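Sulfoquinovosidase (Escherichia coli, PDB 5AEG) hydrolyses sulfoquinovosyl diacylglycerides, the plant sulfolipids, and simple sulfoquinovosides such as sulfoquinovosyl glycerol, releasing sulfoquinovose as a source of carbon and sulfur. Local coordinates at residues A[269-274]-A[547-552]; A[508-513]-A[543-548]; A[524-529]-A[555-560]. One frame throughout, in Å; residues are numbered along the deposited sequence.

Contact 1. Residues A[269-274]-A[547-552]; sequences QKKLDT and QFDGDA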
loop_
_atom_site.group_PDB
_atom_site.type_symbol
_atom_site.label_atom_id
_atom_site.label_comp_id
_atom_site.label_asym_id
_atom_site.label_seq_id
_atom_site.Cartn_x
_atom_site.Cartn_y
_atom_site.Cartn_z
ATOM N N GLN A 269 -28.145 -1.048 12.668
ATOM C CA GLN A 269 -29.342 -1.814 12.332
ATOM C C GLN A 269 -30.259 -1.160 11.348
ATOM O O GLN A 269 -30.642 -1.845 10.339
ATOM C CB GLN A 269 -30.150 -2.150 13.631
ATOM C CG GLN A 269 -31.178 -3.252 13.437
ATOM C CD GLN A 269 -30.696 -4.552 12.910
ATOM O OE1 GLN A 269 -29.844 -5.281 13.504
ATOM N NE2 GLN A 269 -31.315 -4.950 11.794
ATOM N N LYS A 270 -30.556 0.131 11.559
ATOM C CA LYS A 270 -31.485 0.864 10.690
ATOM C C LYS A 270 -30.911 1.004 9.293
ATOM O O LYS A 270 -31.615 0.917 8.299
ATOM C CB LYS A 270 -31.790 2.279 11.193
ATOM C CG LYS A 270 -32.853 2.297 12.322
ATOM C CD LYS A 270 -33.577 3.653 12.481
ATOM C CE LYS A 270 -34.779 3.865 11.523
ATOM N NZ LYS A 270 -34.437 4.392 10.151
ATOM N N LYS A 271 -29.628 1.307 9.248
ATOM C CA LYS A 271 -28.974 1.509 7.947
ATOM C C LYS A 271 -28.837 0.196 7.193
ATOM O O LYS A 271 -29.123 0.184 5.994
ATOM C CB LYS A 271 -27.641 2.245 8.074
ATOM C CG LYS A 271 -27.805 3.668 8.490
ATOM C CD LYS A 271 -26.442 4.343 8.489
ATOM C CE LYS A 271 -26.422 5.715 9.134
ATOM N NZ LYS A 271 -27.223 6.633 8.328
ATOM N N LEU A 272 -28.495 -0.889 7.869
ATOM C CA LEU A 272 -28.452 -2.207 7.265
ATOM C C LEU A 272 -29.788 -2.541 6.617
ATOM O O LEU A 272 -29.865 -3.073 5.473
ATOM C CB LEU A 272 -28.080 -3.313 8.272
ATOM C CG LEU A 272 -28.208 -4.770 7.815
ATOM C CD1 LEU A 272 -27.178 -5.026 6.696
ATOM C CD2 LEU A 272 -28.056 -5.762 8.962
ATOM N N ASP A 273 -30.856 -2.282 7.365
ATOM C CA ASP A 273 -32.180 -2.625 6.870
ATOM C C ASP A 273 -32.616 -1.801 5.712
ATOM O O ASP A 273 -33.228 -2.370 4.820
ATOM C CB ASP A 273 -33.248 -2.553 7.999
ATOM C CG ASP A 273 -33.109 -3.686 9.001
ATOM O OD1 ASP A 273 -32.724 -4.798 8.637
ATOM O OD2 ASP A 273 -33.461 -3.517 10.180
ATOM N N THR A 274 -32.419 -0.482 5.761
ATOM C CA THR A 274 -32.731 0.393 4.668
ATOM C C THR A 274 -32.057 -0.045 3.340
ATOM O O THR A 274 -32.698 -0.030 2.268
ATOM C CB THR A 274 -32.268 1.813 5.005
ATOM O OG1 THR A 274 -33.027 2.283 6.119
ATOM C CG2 THR A 274 -32.384 2.766 3.829
ATOM N N GLN A 547 -23.608 10.441 1.965
ATOM C CA GLN A 547 -23.438 9.065 2.332
ATOM C C GLN A 547 -24.248 8.098 1.528
ATOM O O GLN A 547 -25.123 8.504 0.748
ATOM C CB GLN A 547 -23.783 8.892 3.816
ATOM C CG GLN A 547 -23.054 9.857 4.752
ATOM C CD GLN A 547 -21.501 9.711 4.789
ATOM O OE1 GLN A 547 -20.894 8.737 4.274
ATOM N NE2 GLN A 547 -20.864 10.664 5.488
ATOM N N PHE A 548 -23.964 6.802 1.724
ATOM C CA PHE A 548 -24.592 5.715 0.907
ATOM C C PHE A 548 -26.140 5.699 0.937
ATOM O O PHE A 548 -26.769 5.129 0.062
ATOM C CB PHE A 548 -24.020 4.368 1.261
ATOM C CG PHE A 548 -24.223 3.917 2.674
ATOM C CD1 PHE A 548 -25.492 3.564 3.139
ATOM C CD2 PHE A 548 -23.118 3.766 3.538
ATOM C CE1 PHE A 548 -25.681 3.103 4.440
ATOM C CE2 PHE A 548 -23.295 3.325 4.836
ATOM C CZ PHE A 548 -24.556 2.953 5.290
ATOM N N ASP A 549 -26.715 6.327 1.983
ATOM C CA ASP A 549 -28.174 6.360 2.178
ATOM C C ASP A 549 -28.722 7.757 2.052
ATOM O O ASP A 549 -29.783 8.054 2.598
ATOM C CB ASP A 549 -28.539 5.702 3.508
ATOM C CG ASP A 549 -27.856 6.361 4.728
ATOM O OD1 ASP A 549 -26.939 7.224 4.528
ATOM O OD2 ASP A 549 -28.271 6.003 5.852
ATOM N N GLY A 550 -28.023 8.639 1.321
ATOM C CA GLY A 550 -28.396 10.068 1.310
ATOM C C GLY A 550 -29.758 10.313 0.663
ATOM O O GLY A 550 -30.427 11.275 0.990
ATOM N N ASP A 551 -30.146 9.464 -0.281
ATOM C CA ASP A 551 -31.472 9.595 -0.980
ATOM C C ASP A 551 -31.720 8.310 -1.763
ATOM O O ASP A 551 -30.819 7.371 -1.829
ATOM C CB ASP A 551 -31.606 10.926 -1.822
ATOM C CG ASP A 551 -30.720 10.988 -3.082
ATOM O OD1 ASP A 551 -30.082 9.966 -3.487
ATOM O OD2 ASP A 551 -30.662 12.087 -3.693
ATOM N N ALA A 552 -32.892 8.222 -2.366
ATOM C CA ALA A 552 -33.270 6.985 -3.056
ATOM C C ALA A 552 -32.391 6.709 -4.251
ATOM O O ALA A 552 -32.032 5.512 -4.502
ATOM C CB ALA A 552 -34.771 7.031 -3.502
HETATM O O HOH W 1 -24.866 6.991 6.566
#
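Lys-271 NZ and Asp-549 OD2 stand 2.8 Å apart in a salt bridge that ties helix 265-277 of the family 31 TIM barrel to the loop leading into helix 552-567. The lysine proton goes to the syn lone pair of OD2, the side facing the other carboxylate oxygen. That second oxygen, OD1, is joined to the same ammonium through a water, which accepts from Lys-271 NZ at 3.0 Å and donates to Asp-549 OD1 at 2.9 Å. One amine thus serves both carboxylate oxygens, one directly and one by relay, which should limit rotation of the acid. Lysine suits the place because its chain runs extended from the helix and bends only at its last torsion (chi4 -66°), turning NZ to the acid while the methylenes pass across the carboxylate at about a right angle.

A type I turn from Gln-547 to Gly-550, closed by Gly-550 N bonding Gln-547 O, points Asp-549 at the helix and lets the far end of the Phe-548 ring reach it. Phe-548 is buried and also packs on Ile-261 and Phe-558, whereas the ion pair beside it is only partly buried. At the junction of apolar and charged parts, the bridging water sits above one face of the Phe-548 ring, offset toward its rim, and the aliphatic part of the lysine meets the same ring obliquely, Lys-271 CD lying 4.0 Å from Phe-548 CZ.

Contact 2. Residues A[508-513]-A[543-548]; sequences YTTLFE and GDNWQF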
loop_
_atom_site.group_PDB
_atom_site.type_symbol
_atom_site.label_atom_id
_atom_site.label_comp_id
_atom_site.label_asym_id
_atom_site.label_seq_id
_atom_site.Cartn_x
_atom_site.Cartn_y
_atom_site.Cartn_z
ATOM N N TYR A 508 -12.044 9.934 1.910
ATOM C CA TYR A 508 -12.005 10.055 3.359
ATOM C C TYR A 508 -11.866 11.534 3.864
ATOM O O TYR A 508 -12.666 12.034 4.693
ATOM C CB TYR A 508 -10.892 9.214 3.909
ATOM C CG TYR A 508 -10.667 9.432 5.404
ATOM C CD1 TYR A 508 -11.504 8.825 6.345
ATOM C CD2 TYR A 508 -9.631 10.239 5.855
ATOM C CE1 TYR A 508 -11.310 9.006 7.718
ATOM C CE2 TYR A 508 -9.434 10.425 7.216
ATOM C CZ TYR A 508 -10.281 9.809 8.122
ATOM O OH TYR A 508 -10.116 9.980 9.470
ATOM N N THR A 509 -10.807 12.191 3.441
ATOM C CA THR A 509 -10.308 13.416 4.076
ATOM C C THR A 509 -11.215 14.593 3.747
ATOM O O THR A 509 -11.390 15.003 2.594
ATOM C CB THR A 509 -8.874 13.766 3.665
ATOM O OG1 THR A 509 -7.971 12.682 3.946
ATOM C CG2 THR A 509 -8.420 15.026 4.392
ATOM N N THR A 510 -11.825 15.115 4.809
ATOM C CA THR A 510 -12.876 16.070 4.723
ATOM C C THR A 510 -12.397 17.301 5.577
ATOM O O THR A 510 -12.659 17.381 6.758
ATOM C CB THR A 510 -14.140 15.458 5.311
ATOM O OG1 THR A 510 -14.389 14.146 4.790
ATOM C CG2 THR A 510 -15.317 16.331 5.049
ATOM N N LEU A 511 -11.684 18.203 4.971
ATOM C CA LEU A 511 -11.021 19.320 5.631
ATOM C C LEU A 511 -11.022 20.467 4.678
ATOM O O LEU A 511 -11.252 20.278 3.493
ATOM C CB LEU A 511 -9.564 18.970 5.894
ATOM C CG LEU A 511 -9.290 17.879 6.891
ATOM C CD1 LEU A 511 -7.762 17.610 6.925
ATOM C CD2 LEU A 511 -9.835 18.128 8.304
ATOM N N PHE A 512 -10.826 21.684 5.209
ATOM C CA PHE A 512 -10.662 22.880 4.374
ATOM C C PHE A 512 -11.814 23.064 3.425
ATOM O O PHE A 512 -11.600 23.359 2.239
ATOM C CB PHE A 512 -9.303 22.842 3.602
ATOM C CG PHE A 512 -8.141 22.567 4.473
ATOM C CD1 PHE A 512 -7.846 23.421 5.540
ATOM C CD2 PHE A 512 -7.336 21.463 4.272
ATOM C CE1 PHE A 512 -6.781 23.161 6.400
ATOM C CE2 PHE A 512 -6.289 21.194 5.137
ATOM C CZ PHE A 512 -5.978 22.048 6.173
ATOM N N GLU A 513 -13.045 22.878 3.886
ATOM C CA GLU A 513 -14.138 23.012 2.929
ATOM C C GLU A 513 -14.223 21.964 1.759
ATOM O O GLU A 513 -15.007 22.149 0.824
ATOM C CB GLU A 513 -14.178 24.445 2.321
ATOM C CG GLU A 513 -14.220 25.581 3.378
ATOM C CD GLU A 513 -15.157 25.310 4.575
ATOM O OE1 GLU A 513 -16.343 24.929 4.391
ATOM O OE2 GLU A 513 -14.711 25.489 5.736
ATOM N N GLY A 543 -21.025 14.379 8.826
ATOM C CA GLY A 543 -22.113 15.346 8.481
ATOM C C GLY A 543 -21.862 16.229 7.328
ATOM O O GLY A 543 -22.805 16.795 6.802
ATOM N N ASP A 544 -20.622 16.367 6.856
ATOM C CA ASP A 544 -20.331 17.193 5.715
ATOM C C ASP A 544 -20.364 16.428 4.403
ATOM O O ASP A 544 -20.230 17.013 3.365
ATOM C CB ASP A 544 -18.938 17.813 5.807
ATOM C CG ASP A 544 -18.848 18.924 6.884
ATOM O OD1 ASP A 544 -19.899 19.318 7.403
ATOM O OD2 ASP A 544 -17.732 19.361 7.173
ATOM N N ASN A 545 -20.472 15.125 4.460
ATOM C CA ASN A 545 -20.335 14.312 3.251
ATOM C C ASN A 545 -21.660 13.639 2.899
ATOM O O ASN A 545 -22.367 13.146 3.779
ATOM C CB ASN A 545 -19.297 13.188 3.594
ATOM C CG ASN A 545 -17.851 13.713 3.689
ATOM O OD1 ASN A 545 -17.481 14.707 3.086
ATOM N ND2 ASN A 545 -17.052 13.018 4.435
ATOM N N TRP A 546 -21.866 13.460 1.616
ATOM C CA TRP A 546 -22.968 12.602 1.100
ATOM C C TRP A 546 -22.645 11.156 1.396
ATOM O O TRP A 546 -21.485 10.723 1.196
ATOM C CB TRP A 546 -23.144 12.836 -0.394
ATOM C CG TRP A 546 -24.420 12.331 -0.900
ATOM C CD1 TRP A 546 -24.726 11.107 -1.414
ATOM C CD2 TRP A 546 -25.643 13.061 -0.830
ATOM N NE1 TRP A 546 -26.083 11.043 -1.743
ATOM C CE2 TRP A 546 -26.664 12.242 -1.383
ATOM C CE3 TRP A 546 -25.954 14.336 -0.376
ATOM C CZ2 TRP A 546 -28.006 12.674 -1.480
ATOM C CZ3 TRP A 546 -27.324 14.789 -0.486
ATOM C CH2 TRP A 546 -28.307 13.938 -1.001
ATOM N N GLN A 547 -23.608 10.441 1.965
ATOM C CA GLN A 547 -23.438 9.065 2.332
ATOM C C GLN A 547 -24.248 8.098 1.528
ATOM O O GLN A 547 -25.123 8.504 0.748
ATOM C CB GLN A 547 -23.783 8.892 3.816
ATOM C CG GLN A 547 -23.054 9.857 4.752
ATOM C CD GLN A 547 -21.501 9.711 4.789
ATOM O OE1 GLN A 547 -20.894 8.737 4.274
ATOM N NE2 GLN A 547 -20.864 10.664 5.488
ATOM N N PHE A 548 -23.964 6.802 1.724
ATOM C CA PHE A 548 -24.592 5.715 0.907
ATOM C C PHE A 548 -26.140 5.699 0.937
ATOM O O PHE A 548 -26.769 5.129 0.062
ATOM C CB PHE A 548 -24.020 4.368 1.261
ATOM C CG PHE A 548 -24.223 3.917 2.674
ATOM C CD1 PHE A 548 -25.492 3.564 3.139
ATOM C CD2 PHE A 548 -23.118 3.766 3.538
ATOM C CE1 PHE A 548 -25.681 3.103 4.440
ATOM C CE2 PHE A 548 -23.295 3.325 4.836
ATOM C CZ PHE A 548 -24.556 2.953 5.290
#
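Thr-510 and Asn-545 meet from opposite directions and join two loops of the TIM-barrel domain, one following strand 501-505 and the other following strand 534-536. Asn-545 ND2 donates to Thr-510 OG1 at 2.9 Å, with an N-H...O angle of 169° and the hydroxyl almost in the amide plane. The hydroxyl passes its own proton back along its loop, to Tyr-508 O, 2.7 Å from Thr-510 OG1 and approached from above the carbonyl plane. Threonine suits this place because OG1 can accept and donate at once while its methyl fills space. With CG2 anti to the backbone N, the methyl packs against the amide, Thr-510 CG2 lying 3.3 Å from Asn-545 OD1.

This close pairing is buried. Toward Asp-544 the contact loosens: Thr-510 CG2 only brushes Asp-544 CB at 4.0 Å, the aspartate is partly exposed, and Glu-513 nearby is exposed, its OE1 6.4 Å from Asp-544 OD2 and not in contact with it.

Asparagine is apt because its amide has both a donor and an acceptor end. Besides Thr-510, ND2 serves Glu-538 O, while OD1 takes the backbone N of Arg-516. Tyr-508 stacks edge-to-face with the substrate-binding His-537, and the Asn-545 side chain lies about 7 Å from that of His-537, so the link is close to the substrate site. The chemistry implies a directional, uncharged link, in which Thr-510 OG1 and both ends of the Asn-545 amide have partners.

Contact 3. Residues A[524-529]-A[555-560]; sequences WCDFSA and IAHFAR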
loop_
_atom_site.group_PDB
_atom_site.type_symbol
_atom_site.label_atom_id
_atom_site.label_comp_id
_atom_site.label_asym_id
_atom_site.label_seq_id
_atom_site.Cartn_x
_atom_site.Cartn_y
_atom_site.Cartn_z
ATOM N N TRP A 524 -17.304 6.861 -7.389
ATOM C CA TRP A 524 -16.400 6.021 -6.666
ATOM C C TRP A 524 -16.975 4.637 -6.484
ATOM O O TRP A 524 -16.257 3.630 -6.552
ATOM C CB TRP A 524 -16.015 6.630 -5.299
ATOM C CG TRP A 524 -14.630 6.372 -4.868
ATOM C CD1 TRP A 524 -14.011 5.191 -4.691
ATOM C CD2 TRP A 524 -13.724 7.363 -4.429
ATOM N NE1 TRP A 524 -12.734 5.364 -4.194
ATOM C CE2 TRP A 524 -12.514 6.689 -4.030
ATOM C CE3 TRP A 524 -13.811 8.731 -4.331
ATOM C CZ2 TRP A 524 -11.407 7.350 -3.562
ATOM C CZ3 TRP A 524 -12.662 9.437 -3.878
ATOM C CH2 TRP A 524 -11.487 8.726 -3.512
ATOM N N CYS A 525 -18.306 4.568 -6.289
ATOM C CA CYS A 525 -18.977 3.292 -6.212
ATOM C C CYS A 525 -18.785 2.542 -7.539
ATOM O O CYS A 525 -18.591 1.340 -7.538
ATOM C CB CYS A 525 -20.483 3.488 -5.902
ATOM S SG CYS A 525 -21.304 1.911 -5.566
ATOM N N ASP A 526 -18.899 3.243 -8.668
ATOM C CA ASP A 526 -18.697 2.590 -9.991
ATOM C C ASP A 526 -17.281 1.961 -10.121
ATOM O O ASP A 526 -17.084 0.937 -10.787
ATOM C CB ASP A 526 -18.881 3.586 -11.096
ATOM C CG ASP A 526 -20.347 3.964 -11.390
ATOM O OD1 ASP A 526 -21.254 3.405 -10.705
ATOM O OD2 ASP A 526 -20.486 4.886 -12.280
ATOM N N PHE A 527 -16.291 2.657 -9.571
ATOM C CA PHE A 527 -14.909 2.194 -9.600
ATOM C C PHE A 527 -14.750 0.957 -8.724
ATOM O O PHE A 527 -14.294 -0.112 -9.184
ATOM C CB PHE A 527 -14.024 3.385 -9.146
ATOM C CG PHE A 527 -12.563 3.052 -8.844
ATOM C CD1 PHE A 527 -11.853 2.057 -9.463
ATOM C CD2 PHE A 527 -11.903 3.845 -7.898
ATOM C CE1 PHE A 527 -10.509 1.864 -9.148
ATOM C CE2 PHE A 527 -10.542 3.723 -7.683
ATOM C CZ PHE A 527 -9.840 2.721 -8.274
ATOM N N SER A 528 -15.171 1.063 -7.449
ATOM C CA SER A 528 -14.997 0.009 -6.513
ATOM C C SER A 528 -15.696 -1.329 -6.836
ATOM O O SER A 528 -15.204 -2.405 -6.451
ATOM C CB SER A 528 -15.322 0.473 -5.056
ATOM O OG SER A 528 -14.397 1.484 -4.649
ATOM N N ALA A 529 -16.781 -1.276 -7.572
ATOM C CA ALA A 529 -17.456 -2.489 -8.041
ATOM C C ALA A 529 -16.591 -3.300 -9.015
ATOM O O ALA A 529 -16.894 -4.471 -9.237
ATOM C CB ALA A 529 -18.755 -2.093 -8.751
ATOM N N ILE A 555 -29.188 5.132 -2.984
ATOM C CA ILE A 555 -29.399 3.771 -2.541
ATOM C C ILE A 555 -29.596 2.829 -3.763
ATOM O O ILE A 555 -29.016 1.731 -3.815
ATOM C CB ILE A 555 -30.631 3.660 -1.541
ATOM C CG1 ILE A 555 -30.280 4.368 -0.197
ATOM C CG2 ILE A 555 -30.934 2.222 -1.243
ATOM C CD1 ILE A 555 -31.472 4.712 0.666
ATOM N N ALA A 556 -30.417 3.252 -4.742
ATOM C CA ALA A 556 -30.639 2.381 -5.897
ATOM C C ALA A 556 -29.312 2.191 -6.693
ATOM O O ALA A 556 -29.097 1.194 -7.388
ATOM C CB ALA A 556 -31.700 2.985 -6.827
ATOM N N HIS A 557 -28.498 3.256 -6.700
ATOM C CA HIS A 557 -27.173 3.176 -7.325
ATOM C C HIS A 557 -26.299 2.125 -6.686
ATOM O O HIS A 557 -25.748 1.257 -7.405
ATOM C CB HIS A 557 -26.466 4.545 -7.393
ATOM C CG HIS A 557 -25.206 4.498 -8.166
ATOM N ND1 HIS A 557 -25.189 4.470 -9.543
ATOM C CD2 HIS A 557 -23.923 4.298 -7.768
ATOM C CE1 HIS A 557 -23.935 4.360 -9.949
ATOM N NE2 HIS A 557 -23.169 4.233 -8.902
ATOM N N PHE A 558 -26.178 2.127 -5.352
ATOM C CA PHE A 558 -25.547 1.036 -4.615
ATOM C C PHE A 558 -26.189 -0.341 -4.925
ATOM O O PHE A 558 -25.463 -1.371 -5.034
ATOM C CB PHE A 558 -25.525 1.384 -3.096
ATOM C CG PHE A 558 -24.360 2.267 -2.709
ATOM C CD1 PHE A 558 -24.369 3.652 -2.922
ATOM C CD2 PHE A 558 -23.194 1.657 -2.278
ATOM C CE1 PHE A 558 -23.262 4.420 -2.601
ATOM C CE2 PHE A 558 -22.104 2.412 -1.962
ATOM C CZ PHE A 558 -22.127 3.777 -2.152
ATOM N N ALA A 559 -27.534 -0.389 -5.010
ATOM C CA ALA A 559 -28.209 -1.669 -5.357
ATOM C C ALA A 559 -27.673 -2.181 -6.754
ATOM O O ALA A 559 -27.231 -3.298 -6.848
ATOM C CB ALA A 559 -29.746 -1.554 -5.336
ATOM N N ARG A 560 -27.620 -1.311 -7.737
ATOM C CA ARG A 560 -27.170 -1.675 -9.090
ATOM C C ARG A 560 -25.718 -2.118 -9.103
ATOM O O ARG A 560 -25.400 -3.188 -9.601
ATOM C CB ARG A 560 -27.384 -0.512 -10.049
ATOM C CG ARG A 560 -26.749 -0.650 -11.475
ATOM C CD ARG A 560 -26.678 0.685 -12.248
ATOM N NE ARG A 560 -25.947 0.535 -13.512
ATOM C CZ ARG A 560 -26.404 -0.128 -14.584
ATOM N NH1 ARG A 560 -27.621 -0.633 -14.606
ATOM N NH2 ARG A 560 -25.653 -0.279 -15.667
#
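Two neighbouring helices of the TIM-barrel domain, 518-528 and 552-567, pack side by side here, and a Cys sulfur-aromatic contact forms where the two segments come nearest, at Cys-525 and Phe-558. The short segments run nearly parallel, their axes 10.2 Å apart and inclined by 12°. Cys-525 places SG over one face of the Phe-558 ring, 3.8 Å from the ring centroid and 16° off the normal, displaced a little toward the rim on the CD2-CE2 side. The sulfur is anti to the backbone N, a torsion that extends it across the gap between the helices. Cysteine is well suited to a buried seam: small enough for this spacing, with a polarisable sulfur that can rest on an aromatic face.

His-557 borders the same thiol-bearing residue differently. Cys-525 CB lies at the edge of the imidazole, 4.0 Å from His-557 CD2. Farther along that edge Asp-526 OD1 accepts a weak bond from His-557 NE2, 2.8 Å long but bent to 119°, with the carboxylate turned obliquely to the ring. The same N-H has a second, also weak, partner in Leu-522 O, so it is shared between two acceptors. The carboxylate's stronger tie lies elsewhere: Asp-526 OD2 accepts from Gly-656 N, and Arg-560 NE bonds Gly-656 O, linking both helices to the C-terminal domain. Met-561 of the same helix 552-567 continues the seam, touching Cys-525, Asp-526 and Ala-529. Inward, Phe-558 rests on Ile-505 of barrel strand 501-505, while Trp-524 and Phe-527 touch helix 486-495.

Overall arrangement
All three contacts lie in the TIM-barrel domain, on one side of the chain's centre. Contacts 1 and 2 use successive, overlapping parts of the loop after strand 534-536, sharing Gln-547 and Phe-548; contact 3 takes up the helix that this loop enters. Phe-548 joins contacts 1 and 3, its CB packing on Phe-558 CE1 at 3.9 Å. Contact 1 is the most peripheral and only partly buried, and a charged pair with water suits it. Contact 2, buried near the substrate-binding His-537, relies on neutral groups. Contact 3, wholly buried between helices, depends chiefly on sulfur, rings and shape, with one weak polar bond.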